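Local coordinates for Alpha/beta hydrolase fold-3 domain protein (Sulfolobus islandicus, PDB 5LK6), which probably hydrolyses carboxylic ester bonds, including those of lipids, as a thermostable carboxylesterase of the alpha/beta hydrolase fold, at residues Val27-Ile30 with Phe31-Ala35; Ile203-Phe206 with Gly207-Leu211. All coordinates share one frame; numbering follows the deposited sequence.

Both contacts are local, each made along a single helix, and neither includes a strand of the eight-stranded mixed sheet. Contact 1 lies on helix 24-36, ahead of the first strand of the sheet; contact 2 lies on helix 200-210, in the connection between strands 173-176 and 236-241, so contact 1 comes first in the chain. Their centres are 18 Å apart, and their nearest atoms are about 5 Å apart without touching. Each centre is about 17 Å from that of the chain. Helices from these two regions form the cap of hormone-sensitive-lipase-type hydrolases, and the positions here are consistent with that arrangement.

Contact 1: Val27-Ile30 with Phe31-Ala35; sequences VRKI and FRQLA
Q33 meets K29 and I30, which lie one turn earlier on helix 24-36. The backbone N of Q33 donates to K29 O at 2.9 Å. From there the side chain can be followed outward. Q33 CB sits 3.6 Å from I30 O. Q33 CG, turned beside the backbone N and opposite the carbonyl carbon (chi1 -87°), comes to 3.9 Å from K29 O, and the chain, extended beyond CG, carries CD past the same oxygen. The amide then divides its contacts: Q33 OE1 approaches I30 CA, while Q33 NE2 lies 3.7 Å from K29 CG and a little farther from K29 CD. The amide nitrogen therefore meets methylene groups of the lysine, and the two side chains cross obliquely.

Three more i to i+4 backbone bonds frame this pair, from F31 N to V27 O, R32 N to R28 O and L34 N to I30 O, the last 3.1 Å long. L34 CG also rests 3.4 Å from I30 O, and L34 CD1 reaches I30 CG2 at 4.3 Å, a loose apolar contact one turn apart. On the buried side, one face of the F31 ring receives A35 CB, displaced toward the rim, while V27 packs on I84 and F31 on S89.

The arginines direct their charges away from the turn. R28 NH2 bonds to V83 O and forms a salt bridge with E115, and R32 NH2 pairs with D86.

The chemistry thus divides the work: main-chain bonds hold the turn together, K29 and Q33 touch through van der Waals contact on the exposed side, and the two arginines supply the polar links that tie the helix to V83, E115 and D86.

Contact 2: Ile203-Phe206 with Gly207-Leu211; sequences IEWF and GSQYL
The Q209 side chain lies over one face of the W205 indole, four residues earlier on helix 200-210. Q209 CG is 3.7 Å from the centroid of the W205 six-membered ring and only 11° off its normal, which defines a CH-pi contact. The glutamine chain bends at chi2, and its amide plane ends stacked within 6° of the indole plane, Q209 CD passing 3.9 Å from W205 CZ2. The indole is placed for this by a CG anti to the backbone N (chi1 -171°).

The main chain of W205 is engaged as well. W205 O accepts from Q209 N at 3.2 Å and from S208 OG at 2.8 Å; the hydroxyl lies in the carbonyl plane on a lone pair and also sits over the face of the ring that Q209 covers.

F206 meets the following turn mainly through its backbone: F206 O accepts Y210 N at 3.1 Å and, weakly, Q209 N. Its CB lies by G207 N at the routine distance of chain neighbours, while CE1 sits at the indole edge, in its plane. F206 and W205 both pack on I19, and Y210 stacks on F82.

Helix 200-210 belongs to the connection between strands 173-176 and 236-241, where hormone-sensitive-lipase-type hydrolases carry part of their cap; the arrangement is consistent with that, and F206 lies near, without touching, the presumed Ser-His-Asp triad.

Contact 1: Val27-Ile30 with Phe31-Ala35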
# COMPACT_ATOMS: atom_id res chain seq x y z
N VAL A 27 27.01 -16.15 6.52
CA VAL A 27 25.65 -15.57 6.37
C VAL A 27 25.63 -14.30 5.51
O VAL A 27 24.69 -14.04 4.78
CB VAL A 27 24.87 -15.35 7.68
CG1 VAL A 27 24.63 -16.66 8.40
CG2 VAL A 27 25.54 -14.34 8.57
N ARG A 28 26.69 -13.52 5.59
CA ARG A 28 26.83 -12.42 4.66
C ARG A 28 26.82 -12.92 3.22
O ARG A 28 26.13 -12.32 2.41
CB ARG A 28 28.10 -11.65 4.94
CG ARG A 28 27.94 -10.80 6.17
CD ARG A 28 29.25 -10.16 6.62
NE ARG A 28 28.98 -9.29 7.75
CZ ARG A 28 29.87 -8.73 8.52
NH1 ARG A 28 31.16 -8.92 8.33
NH2 ARG A 28 29.45 -7.97 9.52
N LYS A 29 27.54 -14.03 2.94
CA LYS A 29 27.65 -14.53 1.59
C LYS A 29 26.25 -15.01 1.18
O LYS A 29 25.73 -14.60 0.11
CB LYS A 29 28.83 -15.55 1.40
CG LYS A 29 28.83 -16.46 0.13
CD LYS A 29 30.15 -16.54 -0.73
CE LYS A 29 31.37 -17.21 -0.07
NZ LYS A 29 31.51 -18.66 -0.42
N ILE A 30 25.62 -15.82 2.02
CA ILE A 30 24.29 -16.36 1.66
C ILE A 30 23.25 -15.23 1.39
O ILE A 30 22.50 -15.33 0.42
CB ILE A 30 23.77 -17.37 2.70
CG1 ILE A 30 24.64 -18.62 2.64
CG2 ILE A 30 22.30 -17.71 2.45
CD1 ILE A 30 24.40 -19.58 3.78
N PHE A 31 23.25 -14.15 2.20
CA PHE A 31 22.30 -13.09 1.95
C PHE A 31 22.64 -12.31 0.67
O PHE A 31 21.72 -11.99 -0.09
CB PHE A 31 22.13 -12.16 3.15
CG PHE A 31 21.28 -10.98 2.87
CD1 PHE A 31 19.89 -11.08 2.94
CD2 PHE A 31 21.85 -9.79 2.44
CE1 PHE A 31 19.09 -10.02 2.61
CE2 PHE A 31 21.06 -8.72 2.08
CZ PHE A 31 19.68 -8.83 2.19
N ARG A 32 23.92 -11.98 0.45
CA ARG A 32 24.43 -11.45 -0.86
C ARG A 32 23.91 -12.24 -2.05
O ARG A 32 23.47 -11.60 -2.99
CB ARG A 32 25.97 -11.47 -0.98
CG ARG A 32 26.71 -10.19 -0.70
CD ARG A 32 27.98 -10.05 -1.54
NE ARG A 32 28.70 -8.83 -1.12
CZ ARG A 32 29.34 -7.92 -1.90
NH1 ARG A 32 29.38 -8.01 -3.26
NH2 ARG A 32 29.95 -6.88 -1.30
N GLN A 33 24.00 -13.58 -2.02
CA GLN A 33 23.56 -14.43 -3.12
C GLN A 33 22.07 -14.33 -3.33
O GLN A 33 21.63 -14.20 -4.46
CB GLN A 33 23.82 -15.90 -2.88
CG GLN A 33 25.18 -16.41 -3.31
CD GLN A 33 25.71 -17.66 -2.50
OE1 GLN A 33 24.99 -18.35 -1.71
NE2 GLN A 33 27.00 -17.92 -2.70
N LEU A 34 21.28 -14.47 -2.26
CA LEU A 34 19.82 -14.37 -2.38
C LEU A 34 19.32 -13.02 -2.93
O LEU A 34 18.36 -12.99 -3.69
CB LEU A 34 19.13 -14.67 -1.04
CG LEU A 34 19.30 -16.11 -0.54
CD1 LEU A 34 18.56 -16.24 0.79
CD2 LEU A 34 18.84 -17.17 -1.55
N ALA A 35 19.97 -11.92 -2.55
CA ALA A 35 19.55 -10.62 -2.94
C ALA A 35 20.08 -10.17 -4.29
O ALA A 35 19.48 -9.30 -4.93
CB ALA A 35 19.97 -9.64 -1.89

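Contact 2: Ile203-Phe206 with Gly207-Leu211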
# COMPACT_ATOMS: atom_id res chain seq x y z
N ILE A 203 16.49 -12.60 15.77
CA ILE A 203 16.47 -11.28 16.40
C ILE A 203 17.43 -11.27 17.58
O ILE A 203 18.22 -10.33 17.71
CB ILE A 203 15.04 -10.88 16.81
CG1 ILE A 203 14.16 -10.68 15.54
CG2 ILE A 203 15.04 -9.60 17.65
CD1 ILE A 203 12.68 -10.90 15.77
N GLU A 204 17.39 -12.33 18.40
CA GLU A 204 18.29 -12.46 19.56
C GLU A 204 19.76 -12.50 19.15
O GLU A 204 20.59 -11.78 19.71
CB GLU A 204 17.89 -13.67 20.43
CG GLU A 204 16.66 -13.33 21.29
CD GLU A 204 15.91 -14.51 21.93
OE1 GLU A 204 16.24 -15.71 21.69
OE2 GLU A 204 14.91 -14.21 22.66
N TRP A 205 20.06 -13.27 18.11
CA TRP A 205 21.42 -13.36 17.58
C TRP A 205 21.99 -12.02 17.09
O TRP A 205 23.07 -11.61 17.50
CB TRP A 205 21.49 -14.39 16.48
CG TRP A 205 22.93 -14.64 16.08
CD1 TRP A 205 23.80 -15.54 16.65
CD2 TRP A 205 23.65 -13.97 15.06
NE1 TRP A 205 25.03 -15.45 16.03
CE2 TRP A 205 24.95 -14.50 15.04
CE3 TRP A 205 23.32 -12.99 14.15
CZ2 TRP A 205 25.91 -14.07 14.14
CZ3 TRP A 205 24.27 -12.58 13.24
CH2 TRP A 205 25.55 -13.11 13.25
N PHE A 206 21.22 -11.31 16.29
CA PHE A 206 21.61 -9.97 15.91
C PHE A 206 21.90 -9.06 17.10
O PHE A 206 22.84 -8.32 17.09
CB PHE A 206 20.55 -9.31 15.02
CG PHE A 206 20.46 -9.90 13.64
CD1 PHE A 206 21.57 -10.03 12.85
CD2 PHE A 206 19.21 -10.30 13.12
CE1 PHE A 206 21.47 -10.59 11.56
CE2 PHE A 206 19.10 -10.85 11.84
CZ PHE A 206 20.24 -11.02 11.05
N GLY A 207 21.08 -9.10 18.13
CA GLY A 207 21.35 -8.22 19.24
C GLY A 207 22.59 -8.64 19.99
O GLY A 207 23.30 -7.80 20.50
N SER A 208 22.88 -9.94 20.00
CA SER A 208 24.08 -10.46 20.67
C SER A 208 25.30 -9.87 19.99
O SER A 208 26.31 -9.70 20.62
CB SER A 208 24.10 -12.02 20.73
OG SER A 208 24.64 -12.68 19.53
N GLN A 209 25.22 -9.58 18.68
CA GLN A 209 26.35 -9.06 17.95
C GLN A 209 26.48 -7.52 18.02
O GLN A 209 27.60 -6.99 18.06
CB GLN A 209 26.35 -9.53 16.52
CG GLN A 209 26.33 -11.03 16.25
CD GLN A 209 27.50 -11.80 16.82
OE1 GLN A 209 27.32 -12.52 17.82
NE2 GLN A 209 28.70 -11.72 16.19
N TYR A 210 25.35 -6.81 18.03
CA TYR A 210 25.36 -5.34 17.92
C TYR A 210 25.41 -4.66 19.30
O TYR A 210 26.21 -3.74 19.49
CB TYR A 210 24.11 -4.93 17.15
CG TYR A 210 23.80 -3.48 16.88
CD1 TYR A 210 24.68 -2.69 16.21
CD2 TYR A 210 22.57 -2.96 17.20
CE1 TYR A 210 24.37 -1.35 15.95
CE2 TYR A 210 22.24 -1.63 16.93
CZ TYR A 210 23.14 -0.82 16.30
OH TYR A 210 22.79 0.48 15.99
N LEU A 211 24.57 -5.13 20.25
CA LEU A 211 24.41 -4.46 21.55
C LEU A 211 25.59 -4.77 22.46
O LEU A 211 26.26 -5.79 22.31
CB LEU A 211 23.09 -4.83 22.18
CG LEU A 211 21.83 -4.48 21.36
CD1 LEU A 211 20.57 -4.89 22.07
CD2 LEU A 211 21.75 -3.00 21.09